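Aspartate aminotransferase (Plasmodium falciparum, PDB 3K7Y) probably catalyses the pyridoxal-phosphate-dependent transfer of an amino group from L-aspartate to 2-oxoglutarate, giving oxaloacetate and L-glutamate. Local coordinates at residues T128-I133 with N150-N155; Y184-V189 with F355-L360; E65-L70 with T293-C298. All blocks are in the same frame, centred on the assembly; numbering follows the deposited sequence.

Contact 1 (T128-I133 with N150-N155). With PLP (pyridoxal-5'-phosphate), chain B.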
loop_
_atom_site.group_PDB
_atom_site.type_symbol
_atom_site.label_atom_id
_atom_site.label_comp_id
_atom_site.label_asym_id
_atom_site.label_seq_id
_atom_site.Cartn_x
_atom_site.Cartn_y
_atom_site.Cartn_z
ATOM N N THR A 128 -18.962 16.892 -5.170
ATOM C CA THR A 128 -20.396 17.205 -4.976
ATOM C C THR A 128 -20.682 17.405 -3.494
ATOM O O THR A 128 -20.124 16.698 -2.660
ATOM C CB THR A 128 -21.385 16.138 -5.586
ATOM O OG1 THR A 128 -21.149 14.837 -5.025
ATOM C CG2 THR A 128 -21.267 16.060 -7.097
ATOM N N ASN A 129 -21.534 18.363 -3.155
ATOM C CA ASN A 129 -21.826 18.612 -1.750
ATOM C C ASN A 129 -23.001 17.808 -1.243
ATOM O O ASN A 129 -24.031 17.775 -1.901
ATOM C CB ASN A 129 -22.061 20.090 -1.478
ATOM C CG ASN A 129 -22.495 20.334 -0.059
ATOM O OD1 ASN A 129 -23.654 20.107 0.280
ATOM N ND2 ASN A 129 -21.573 20.772 0.789
ATOM N N PRO A 130 -22.869 17.162 -0.065
ATOM C CA PRO A 130 -21.685 17.085 0.770
ATOM C C PRO A 130 -20.833 15.907 0.280
ATOM O O PRO A 130 -21.356 14.999 -0.388
ATOM C CB PRO A 130 -22.258 16.809 2.156
ATOM C CG PRO A 130 -23.476 15.985 1.890
ATOM C CD PRO A 130 -23.966 16.344 0.491
ATOM N N PRO A 131 -19.523 15.932 0.581
ATOM C CA PRO A 131 -18.578 14.999 -0.041
ATOM C C PRO A 131 -18.142 13.905 0.902
ATOM O O PRO A 131 -18.162 14.107 2.108
ATOM C CB PRO A 131 -17.375 15.888 -0.313
ATOM C CG PRO A 131 -17.495 17.041 0.732
ATOM C CD PRO A 131 -18.832 16.946 1.397
ATOM N N TYR A 132 -17.736 12.758 0.369
ATOM C CA TYR A 132 -17.091 11.755 1.194
ATOM C C TYR A 132 -15.918 12.440 1.906
ATOM O O TYR A 132 -15.026 12.972 1.243
ATOM C CB TYR A 132 -16.610 10.613 0.317
ATOM C CG TYR A 132 -15.759 9.606 1.040
ATOM C CD1 TYR A 132 -14.586 9.147 0.471
ATOM C CD2 TYR A 132 -16.113 9.128 2.299
ATOM C CE1 TYR A 132 -13.793 8.231 1.121
ATOM C CE2 TYR A 132 -15.324 8.219 2.960
ATOM C CZ TYR A 132 -14.169 7.776 2.364
ATOM O OH TYR A 132 -13.357 6.868 2.990
ATOM N N ILE A 133 -15.938 12.446 3.245
ATOM C CA ILE A 133 -14.913 13.138 4.056
ATOM C C ILE A 133 -13.499 12.977 3.567
ATOM O O ILE A 133 -12.849 13.983 3.293
ATOM C CB ILE A 133 -14.912 12.743 5.542
ATOM C CG1 ILE A 133 -15.646 11.399 5.740
ATOM C CG2 ILE A 133 -15.484 13.895 6.370
ATOM C CD1 ILE A 133 -15.435 10.695 7.101
ATOM N N ASN A 150 -23.336 22.008 -5.882
ATOM C CA ASN A 150 -24.652 21.723 -5.285
ATOM C C ASN A 150 -25.047 20.301 -5.565
ATOM O O ASN A 150 -24.801 19.800 -6.652
ATOM C CB ASN A 150 -25.745 22.573 -5.925
ATOM C CG ASN A 150 -25.655 24.025 -5.565
ATOM O OD1 ASN A 150 -25.971 24.416 -4.439
ATOM N ND2 ASN A 150 -25.269 24.853 -6.531
ATOM N N PHE A 151 -25.702 19.651 -4.619
ATOM C CA PHE A 151 -26.138 18.292 -4.878
ATOM C C PHE A 151 -27.349 17.888 -4.059
ATOM O O PHE A 151 -28.484 18.044 -4.494
ATOM C CB PHE A 151 -24.983 17.320 -4.652
ATOM C CG PHE A 151 -25.228 15.960 -5.205
ATOM C CD1 PHE A 151 -25.180 15.744 -6.571
ATOM C CD2 PHE A 151 -25.487 14.889 -4.363
ATOM C CE1 PHE A 151 -25.396 14.485 -7.101
ATOM C CE2 PHE A 151 -25.718 13.623 -4.877
ATOM C CZ PHE A 151 -25.679 13.417 -6.254
ATOM N N PHE A 152 -27.088 17.353 -2.880
ATOM C CA PHE A 152 -28.117 16.864 -2.003
ATOM C C PHE A 152 -28.963 18.035 -1.529
ATOM O O PHE A 152 -28.418 19.093 -1.201
ATOM C CB PHE A 152 -27.424 16.189 -0.837
ATOM C CG PHE A 152 -28.341 15.617 0.155
ATOM C CD1 PHE A 152 -28.979 14.428 -0.088
ATOM C CD2 PHE A 152 -28.543 16.250 1.356
ATOM C CE1 PHE A 152 -29.834 13.879 0.843
ATOM C CE2 PHE A 152 -29.390 15.713 2.292
ATOM C CZ PHE A 152 -30.041 14.519 2.031
ATOM N N ASP A 153 -30.288 17.865 -1.533
ATOM C CA ASP A 153 -31.188 18.920 -1.047
ATOM C C ASP A 153 -31.544 18.648 0.395
ATOM O O ASP A 153 -32.121 17.612 0.724
ATOM C CB ASP A 153 -32.455 19.076 -1.892
ATOM C CG ASP A 153 -33.304 20.257 -1.438
ATOM O OD1 ASP A 153 -33.952 20.157 -0.372
ATOM O OD2 ASP A 153 -33.299 21.294 -2.138
ATOM N N TYR A 154 -31.189 19.590 1.253
ATOM C CA TYR A 154 -31.168 19.311 2.675
ATOM C C TYR A 154 -32.553 19.315 3.275
ATOM O O TYR A 154 -32.789 18.636 4.273
ATOM C CB TYR A 154 -30.209 20.254 3.408
ATOM C CG TYR A 154 -28.810 19.673 3.578
ATOM C CD1 TYR A 154 -28.457 18.999 4.742
ATOM C CD2 TYR A 154 -27.851 19.775 2.574
ATOM C CE1 TYR A 154 -27.191 18.458 4.910
ATOM C CE2 TYR A 154 -26.566 19.229 2.735
ATOM C CZ TYR A 154 -26.250 18.574 3.909
ATOM O OH TYR A 154 -24.996 18.029 4.099
ATOM N N ASN A 155 -33.477 20.044 2.650
ATOM C CA ASN A 155 -34.842 20.087 3.152
ATOM C C ASN A 155 -35.784 19.100 2.489
ATOM O O ASN A 155 -36.620 18.505 3.162
ATOM C CB ASN A 155 -35.401 21.503 3.192
ATOM C CG ASN A 155 -35.094 22.189 4.506
ATOM O OD1 ASN A 155 -33.961 22.604 4.761
ATOM N ND2 ASN A 155 -36.098 22.293 5.360
HETATM N N1 PLP B . -14.881 5.904 -1.685
HETATM C C2 PLP B . -16.014 5.850 -0.914
HETATM C C2A PLP B . -17.180 6.667 -1.322
HETATM C C3 PLP B . -16.050 5.036 0.208
HETATM O O3 PLP B . -17.189 4.967 0.970
HETATM C C4 PLP B . -14.927 4.284 0.557
HETATM C C4A PLP B . -15.067 3.315 1.691
HETATM O O4A PLP B . -15.380 2.142 1.445
HETATM C C5 PLP B . -13.761 4.327 -0.232
HETATM C C6 PLP B . -13.756 5.159 -1.354
HETATM C C5A PLP B . -12.472 3.557 0.070
HETATM O O4P PLP B . -12.601 2.169 0.323
HETATM P P PLP B . -11.328 1.299 0.821
HETATM O O1P PLP B . -11.450 -0.137 0.396
HETATM O O2P PLP B . -11.311 1.267 2.326
HETATM O O3P PLP B . -10.085 1.914 0.218
#
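F151 sets its ring against T128 where the parallel neighbour strands 124-128 and 145-153 come to their C-terminal ends. F151 CG lies 3.9 Å from T128 CB, and the two side chains pass at a slant. T128 OG1, held between backbone N and carbonyl carbon (chi1 58°), lies over one face of the ring near its rim, while its hydrogen-bond partner is the hydroxyl of Y184. Threonine suits this spot because it offers a methyl to the phenyl group and a hydroxyl to its neighbour. Next, F152 uses its backbone: F152 N donates to N129 O at 3.2 Å, a nearly straight bond (164°) just past the end of strand 124-128, where N129 is also backbone-bonded to I149. F152 CB packs against P130 CD at 3.7 Å; its CG stands anti to the backbone N (chi1 -179°), and the ring meets that of F357. Y154 then brings its polar tip back to the loop, tip to tip with P130: OH lies 3.4 Å from P130 CG. N129 OD1 comes to the edge of the same ring, 3.9 Å from Y154 CE2. Beyond P130 the loop delivers Y132, the N-cap residue of helix 133-140, to the cofactor, whose C2 lies 3.8 Å above one face of the tyrosine ring. The chemistry is thus divided: one backbone bond joins the loop to the strand end, F152 CB and the Y154 tip pack on the ring of P130, which follows a cis peptide bond, and aromatic surface is left for the pyridoxal phosphate.

Contact 2 (Y184-V189 with F355-L360). With PLP (pyridoxal-5'-phosphate), chain B.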
loop_
_atom_site.group_PDB
_atom_site.type_symbol
_atom_site.label_atom_id
_atom_site.label_comp_id
_atom_site.label_asym_id
_atom_site.label_seq_id
_atom_site.Cartn_x
_atom_site.Cartn_y
_atom_site.Cartn_z
ATOM N N TYR A 184 -24.309 6.713 -2.541
ATOM C CA TYR A 184 -23.599 7.897 -2.087
ATOM C C TYR A 184 -23.225 7.833 -0.614
ATOM O O TYR A 184 -24.044 7.482 0.237
ATOM C CB TYR A 184 -24.453 9.129 -2.345
ATOM C CG TYR A 184 -23.678 10.416 -2.405
ATOM C CD1 TYR A 184 -23.125 10.985 -1.255
ATOM C CD2 TYR A 184 -23.501 11.086 -3.619
ATOM C CE1 TYR A 184 -22.410 12.190 -1.314
ATOM C CE2 TYR A 184 -22.786 12.307 -3.690
ATOM C CZ TYR A 184 -22.250 12.850 -2.534
ATOM O OH TYR A 184 -21.550 14.039 -2.607
ATOM N N ASN A 185 -21.969 8.160 -0.334
ATOM C CA ASN A 185 -21.450 8.272 1.028
ATOM C C ASN A 185 -21.081 9.725 1.353
ATOM O O ASN A 185 -20.121 10.249 0.804
ATOM C CB ASN A 185 -20.233 7.360 1.188
ATOM C CG ASN A 185 -19.656 7.385 2.589
ATOM O OD1 ASN A 185 -19.893 8.312 3.365
ATOM N ND2 ASN A 185 -18.887 6.360 2.921
ATOM N N PRO A 186 -21.827 10.373 2.272
ATOM C CA PRO A 186 -22.899 9.870 3.154
ATOM C C PRO A 186 -24.363 9.848 2.668
ATOM O O PRO A 186 -25.137 9.044 3.189
ATOM C CB PRO A 186 -22.800 10.794 4.365
ATOM C CG PRO A 186 -22.341 12.081 3.788
ATOM C CD PRO A 186 -21.435 11.752 2.626
ATOM N N CYS A 187 -24.754 10.706 1.719
ATOM C CA CYS A 187 -26.189 10.851 1.306
ATOM C C CYS A 187 -27.027 9.587 1.125
ATOM O O CYS A 187 -28.185 9.573 1.491
ATOM C CB CYS A 187 -26.315 11.690 0.041
ATOM S SG CYS A 187 -25.604 13.290 0.295
ATOM N N SER A 188 -26.450 8.545 0.540
ATOM C CA SER A 188 -27.161 7.297 0.306
ATOM C C SER A 188 -28.257 7.487 -0.737
ATOM O O SER A 188 -29.266 6.797 -0.711
ATOM C CB SER A 188 -27.769 6.769 1.610
ATOM O OG SER A 188 -26.898 6.982 2.701
ATOM N N VAL A 189 -28.040 8.418 -1.656
ATOM C CA VAL A 189 -29.010 8.763 -2.690
ATOM C C VAL A 189 -28.334 8.558 -4.047
ATOM O O VAL A 189 -27.316 9.185 -4.307
ATOM C CB VAL A 189 -29.440 10.267 -2.543
ATOM C CG1 VAL A 189 -30.387 10.676 -3.629
ATOM C CG2 VAL A 189 -30.084 10.540 -1.191
ATOM N N PHE A 355 -25.712 2.961 4.165
ATOM C CA PHE A 355 -26.197 3.901 5.184
ATOM C C PHE A 355 -27.576 4.502 4.911
ATOM O O PHE A 355 -28.139 4.362 3.828
ATOM C CB PHE A 355 -25.232 5.084 5.372
ATOM C CG PHE A 355 -23.785 4.716 5.378
ATOM C CD1 PHE A 355 -23.203 4.145 6.492
ATOM C CD2 PHE A 355 -22.995 4.972 4.266
ATOM C CE1 PHE A 355 -21.853 3.813 6.477
ATOM C CE2 PHE A 355 -21.659 4.647 4.246
ATOM C CZ PHE A 355 -21.086 4.069 5.343
ATOM N N SER A 356 -28.106 5.179 5.920
ATOM C CA SER A 356 -29.123 6.193 5.699
ATOM C C SER A 356 -28.544 7.518 6.188
ATOM O O SER A 356 -27.606 7.524 6.984
ATOM C CB SER A 356 -30.427 5.849 6.418
ATOM O OG SER A 356 -31.249 5.038 5.598
ATOM N N PHE A 357 -29.083 8.627 5.688
ATOM C CA PHE A 357 -28.578 9.950 6.012
ATOM C C PHE A 357 -29.737 10.806 6.513
ATOM O O PHE A 357 -30.637 11.159 5.740
ATOM C CB PHE A 357 -27.935 10.566 4.770
ATOM C CG PHE A 357 -27.234 11.887 5.009
ATOM C CD1 PHE A 357 -26.350 12.051 6.071
ATOM C CD2 PHE A 357 -27.419 12.948 4.125
ATOM C CE1 PHE A 357 -25.698 13.271 6.271
ATOM C CE2 PHE A 357 -26.772 14.164 4.314
ATOM C CZ PHE A 357 -25.912 14.329 5.386
ATOM N N VAL A 358 -29.725 11.123 7.810
ATOM C CA VAL A 358 -30.802 11.882 8.437
ATOM C C VAL A 358 -30.238 13.163 9.064
ATOM O O VAL A 358 -29.914 13.174 10.256
ATOM C CB VAL A 358 -31.522 11.015 9.524
ATOM C CG1 VAL A 358 -32.734 11.740 10.145
ATOM C CG2 VAL A 358 -31.951 9.680 8.948
ATOM N N PRO A 359 -30.101 14.248 8.273
ATOM C CA PRO A 359 -29.467 15.449 8.838
ATOM C C PRO A 359 -30.031 15.839 10.202
ATOM O O PRO A 359 -29.273 16.185 11.119
ATOM C CB PRO A 359 -29.743 16.519 7.775
ATOM C CG PRO A 359 -29.712 15.748 6.485
ATOM C CD PRO A 359 -30.317 14.380 6.817
ATOM N N LEU A 360 -31.346 15.728 10.343
ATOM C CA LEU A 360 -32.024 15.994 11.610
ATOM C C LEU A 360 -31.304 15.451 12.860
ATOM O O LEU A 360 -31.349 16.062 13.932
ATOM C CB LEU A 360 -33.442 15.440 11.549
ATOM C CG LEU A 360 -34.228 15.885 12.767
ATOM C CD1 LEU A 360 -34.517 17.385 12.678
ATOM C CD2 LEU A 360 -35.494 15.062 12.939
HETATM N N1 PLP B . -14.881 5.904 -1.685
HETATM C C2 PLP B . -16.014 5.850 -0.914
HETATM C C2A PLP B . -17.180 6.667 -1.322
HETATM C C3 PLP B . -16.050 5.036 0.208
HETATM O O3 PLP B . -17.189 4.967 0.970
HETATM C C4 PLP B . -14.927 4.284 0.557
HETATM C C4A PLP B . -15.067 3.315 1.691
HETATM O O4A PLP B . -15.380 2.142 1.445
HETATM C C5 PLP B . -13.761 4.327 -0.232
HETATM C C6 PLP B . -13.756 5.159 -1.354
HETATM C C5A PLP B . -12.472 3.557 0.070
HETATM O O4P PLP B . -12.601 2.169 0.323
HETATM P P PLP B . -11.328 1.299 0.821
HETATM O O1P PLP B . -11.450 -0.137 0.396
HETATM O O2P PLP B . -11.311 1.267 2.326
HETATM O O3P PLP B . -10.085 1.914 0.218
#
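F357 has a proline carbon over each of its two faces, P186 CB on one and P359 CD, 4.2 Å above the plane, on the other. In this enzyme of the aspartate aminotransferase fold, the loop after strand 176-179, with a cis peptide between N185 and P186, is thereby laid on strand 355-357, and every residue that touches is buried. C187 meets the F357 ring obliquely, its SG 5.0 Å from the centroid, a sulfur-aromatic contact. The second ring, F355, meets the N185 amide at a slant: CE2 lies 3.5 Å from N185 ND2, with the amide and ring planes 60° apart. Phenylalanines suit the strand because F355 and F357 both point toward the loop, giving it apolar surface, while S356 between them points away. R380 ties the two sides together, bonding N185 OD1 and making a cation-pi contact with F355. S188 OG donates to P186 O at 2.8 Å and lies 3.1 Å from F355 O, which is itself bonded by R325; a side chain as small as serine fits there. S188 N bonds to Y184 O, closing the turn. N185 CG stands anti to the backbone N (chi1 -178°). From the same amide, ND2 donates to the ring oxygen O3 of PLP at 2.9 Å with an N-H...O angle of 139°.

Contact 3 (E65-L70 with T293-C298); sequences EKPYLL and TNRILC. With PLP (pyridoxal-5'-phosphate), chain C.
R295 reaches from helix 291-302 to grip the backbone carbonyl of E65 with both terminal nitrogens, and this is the close part of the contact. NH1 and NH2 each stand 2.8 Å from E65 O, which lies at the edge of the guanidinium and near its plane. Arginine suits the place because its chain, extended from CG to NE, spans a gap too wide for backbones to meet: the nearest CA atoms, of L69 and N294, are 9.4 Å apart. P67 CD packs beside the guanidinium, 3.8 Å from R295 NH2. Elsewhere the fit is looser. L69 CD1 merely rests on N294, whose amide nitrogen bonds to T74 and Q102. The E65 carboxylate turns away on the partly exposed side, its OE1 6.2 Å from R295 NH2, and K66 NZ forms a salt bridge with D56 of the second subunit. Between these anchors the loop carries Y68 into the other subunit's active site, where its OH lies 3.0 Å from the PLP phosphate oxygen O2P and bonds to K249 of that subunit. The guanidinium, presumably charged, thus holds a neutral carbonyl through two N-H groups and fixes the backbone of a loop from which K66 and Y68 reach the second subunit.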
loop_
_atom_site.group_PDB
_atom_site.type_symbol
_atom_site.label_atom_id
_atom_site.label_comp_id
_atom_site.label_asym_id
_atom_site.label_seq_id
_atom_site.Cartn_x
_atom_site.Cartn_y
_atom_site.Cartn_z
ATOM N N GLU A 65 4.852 -20.013 -5.137
ATOM C CA GLU A 65 5.767 -18.879 -5.254
ATOM C C GLU A 65 5.066 -17.547 -4.978
ATOM O O GLU A 65 3.868 -17.411 -5.236
ATOM C CB GLU A 65 6.313 -18.832 -6.663
ATOM C CG GLU A 65 7.522 -19.680 -6.900
ATOM C CD GLU A 65 8.148 -19.383 -8.255
ATOM O OE1 GLU A 65 7.735 -18.394 -8.915
ATOM O OE2 GLU A 65 9.059 -20.142 -8.663
ATOM N N LYS A 66 5.813 -16.562 -4.476
ATOM C CA LYS A 66 5.267 -15.212 -4.246
ATOM C C LYS A 66 6.123 -14.087 -4.854
ATOM O O LYS A 66 6.869 -13.430 -4.144
ATOM C CB LYS A 66 5.045 -14.976 -2.754
ATOM C CG LYS A 66 4.108 -15.979 -2.119
ATOM C CD LYS A 66 3.999 -15.788 -0.613
ATOM C CE LYS A 66 3.471 -17.053 0.063
ATOM N NZ LYS A 66 3.248 -16.883 1.531
ATOM N N PRO A 67 6.002 -13.860 -6.176
ATOM C CA PRO A 67 6.762 -12.830 -6.896
ATOM C C PRO A 67 6.244 -11.386 -6.766
ATOM O O PRO A 67 5.049 -11.160 -6.544
ATOM C CB PRO A 67 6.643 -13.266 -8.362
ATOM C CG PRO A 67 6.009 -14.609 -8.334
ATOM C CD PRO A 67 5.208 -14.672 -7.108
ATOM N N TYR A 68 7.162 -10.433 -6.904
ATOM C CA TYR A 68 6.843 -9.034 -7.113
ATOM C C TYR A 68 5.962 -8.877 -8.353
ATOM O O TYR A 68 6.248 -9.496 -9.389
ATOM C CB TYR A 68 8.125 -8.259 -7.408
ATOM C CG TYR A 68 9.036 -7.942 -6.262
ATOM C CD1 TYR A 68 8.541 -7.466 -5.058
ATOM C CD2 TYR A 68 10.417 -8.061 -6.404
ATOM C CE1 TYR A 68 9.401 -7.145 -4.005
ATOM C CE2 TYR A 68 11.290 -7.744 -5.354
ATOM C CZ TYR A 68 10.767 -7.281 -4.161
ATOM O OH TYR A 68 11.590 -6.947 -3.116
ATOM N N LEU A 69 4.930 -8.029 -8.266
ATOM C CA LEU A 69 4.078 -7.691 -9.424
ATOM C C LEU A 69 4.600 -6.542 -10.325
ATOM O O LEU A 69 4.561 -5.362 -9.957
ATOM C CB LEU A 69 2.642 -7.424 -8.975
ATOM C CG LEU A 69 1.831 -8.656 -8.566
ATOM C CD1 LEU A 69 0.410 -8.282 -8.110
ATOM C CD2 LEU A 69 1.781 -9.688 -9.693
ATOM N N LEU A 70 5.020 -6.920 -11.532
ATOM C CA LEU A 70 5.890 -6.117 -12.426
ATOM C C LEU A 70 5.562 -4.630 -12.662
ATOM O O LEU A 70 6.443 -3.809 -12.467
ATOM C CB LEU A 70 6.120 -6.818 -13.799
ATOM C CG LEU A 70 5.901 -8.321 -14.100
ATOM C CD1 LEU A 70 5.933 -8.583 -15.623
ATOM C CD2 LEU A 70 6.886 -9.240 -13.357
ATOM N N THR A 293 -3.760 -10.612 -2.499
ATOM C CA THR A 293 -5.078 -10.056 -2.722
ATOM C C THR A 293 -5.355 -10.015 -4.215
ATOM O O THR A 293 -6.490 -10.087 -4.635
ATOM C CB THR A 293 -5.320 -8.718 -1.960
ATOM O OG1 THR A 293 -4.509 -7.681 -2.506
ATOM C CG2 THR A 293 -4.951 -8.871 -0.487
ATOM N N ASN A 294 -4.304 -9.976 -5.021
ATOM C CA ASN A 294 -4.479 -10.108 -6.458
ATOM C C ASN A 294 -5.019 -11.470 -6.813
ATOM O O ASN A 294 -6.022 -11.579 -7.504
ATOM C CB ASN A 294 -3.168 -9.883 -7.200
ATOM C CG ASN A 294 -3.305 -10.098 -8.693
ATOM O OD1 ASN A 294 -3.661 -11.188 -9.144
ATOM N ND2 ASN A 294 -3.017 -9.056 -9.472
ATOM N N ARG A 295 -4.332 -12.505 -6.344
ATOM C CA ARG A 295 -4.755 -13.898 -6.539
ATOM C C ARG A 295 -6.180 -14.204 -6.020
ATOM O O ARG A 295 -6.991 -14.745 -6.768
ATOM C CB ARG A 295 -3.726 -14.865 -5.939
ATOM C CG ARG A 295 -2.362 -14.842 -6.649
ATOM C CD ARG A 295 -1.267 -15.568 -5.856
ATOM N NE ARG A 295 -0.107 -15.872 -6.697
ATOM C CZ ARG A 295 1.029 -16.420 -6.266
ATOM N NH1 ARG A 295 1.193 -16.729 -4.989
ATOM N NH2 ARG A 295 2.014 -16.658 -7.124
ATOM N N ILE A 296 -6.503 -13.846 -4.773
ATOM C CA ILE A 296 -7.866 -14.064 -4.233
ATOM C C ILE A 296 -8.930 -13.567 -5.193
ATOM O O ILE A 296 -9.940 -14.232 -5.393
ATOM C CB ILE A 296 -8.115 -13.336 -2.883
ATOM C CG1 ILE A 296 -6.940 -13.529 -1.912
ATOM C CG2 ILE A 296 -9.447 -13.770 -2.247
ATOM C CD1 ILE A 296 -6.603 -14.993 -1.577
ATOM N N LEU A 297 -8.696 -12.396 -5.781
ATOM C CA LEU A 297 -9.661 -11.754 -6.665
ATOM C C LEU A 297 -9.848 -12.469 -8.001
ATOM O O LEU A 297 -10.972 -12.783 -8.398
ATOM C CB LEU A 297 -9.281 -10.296 -6.888
ATOM C CG LEU A 297 -10.520 -9.411 -6.784
ATOM C CD1 LEU A 297 -10.210 -8.151 -5.986
ATOM C CD2 LEU A 297 -11.147 -9.118 -8.152
ATOM N N CYS A 298 -8.744 -12.713 -8.696
ATOM C CA CYS A 298 -8.768 -13.497 -9.927
ATOM C C CYS A 298 -9.480 -14.844 -9.768
ATOM O O CYS A 298 -10.329 -15.183 -10.585
ATOM C CB CYS A 298 -7.352 -13.714 -10.434
ATOM S SG CYS A 298 -6.531 -12.185 -10.746
HETATM N N1 PLP C . 16.026 -1.035 1.107
HETATM C C2 PLP C . 16.978 -1.752 0.428
HETATM C C2A PLP C . 18.404 -1.464 0.704
HETATM C C3 PLP C . 16.594 -2.725 -0.483
HETATM O O3 PLP C . 17.544 -3.456 -1.150
HETATM C C4 PLP C . 15.238 -2.962 -0.713
HETATM C C4A PLP C . 14.878 -4.119 -1.595
HETATM O O4A PLP C . 14.655 -5.223 -1.080
HETATM C C5 PLP C . 14.252 -2.238 -0.016
HETATM C C6 PLP C . 14.673 -1.263 0.892
HETATM C C5A PLP C . 12.742 -2.408 -0.206
HETATM O O4P PLP C . 12.234 -3.729 -0.138
HETATM P P PLP C . 10.684 -4.036 -0.496
HETATM O O1P PLP C . 10.184 -5.244 0.243
HETATM O O2P PLP C . 10.576 -4.389 -1.955
HETATM O O3P PLP C . 9.872 -2.820 -0.111
#

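Contacts 1 and 2 are neighbours, their centres 9 Å apart, and both end at the same pyridoxal phosphate; Y184 and C187 of 184-189 lean on 128-133, so the two form one continuous packed region. Contact 2 is fully buried, with phenylalanine and proline packing beside a polar asparagine and a serine, whereas contact 1 runs from a buried phenylalanine side to an exposed tyrosine. Both use loops that follow neighbouring strands of one sheet, 124-128 and 176-179. Contact 3 stands apart, about 36 to 38 Å from the others between centres, on the opposite side of the chain's centre. It joins a partly buried interface loop to helix 291-302, and an arginine-to-carbonyl grip replaces ring packing.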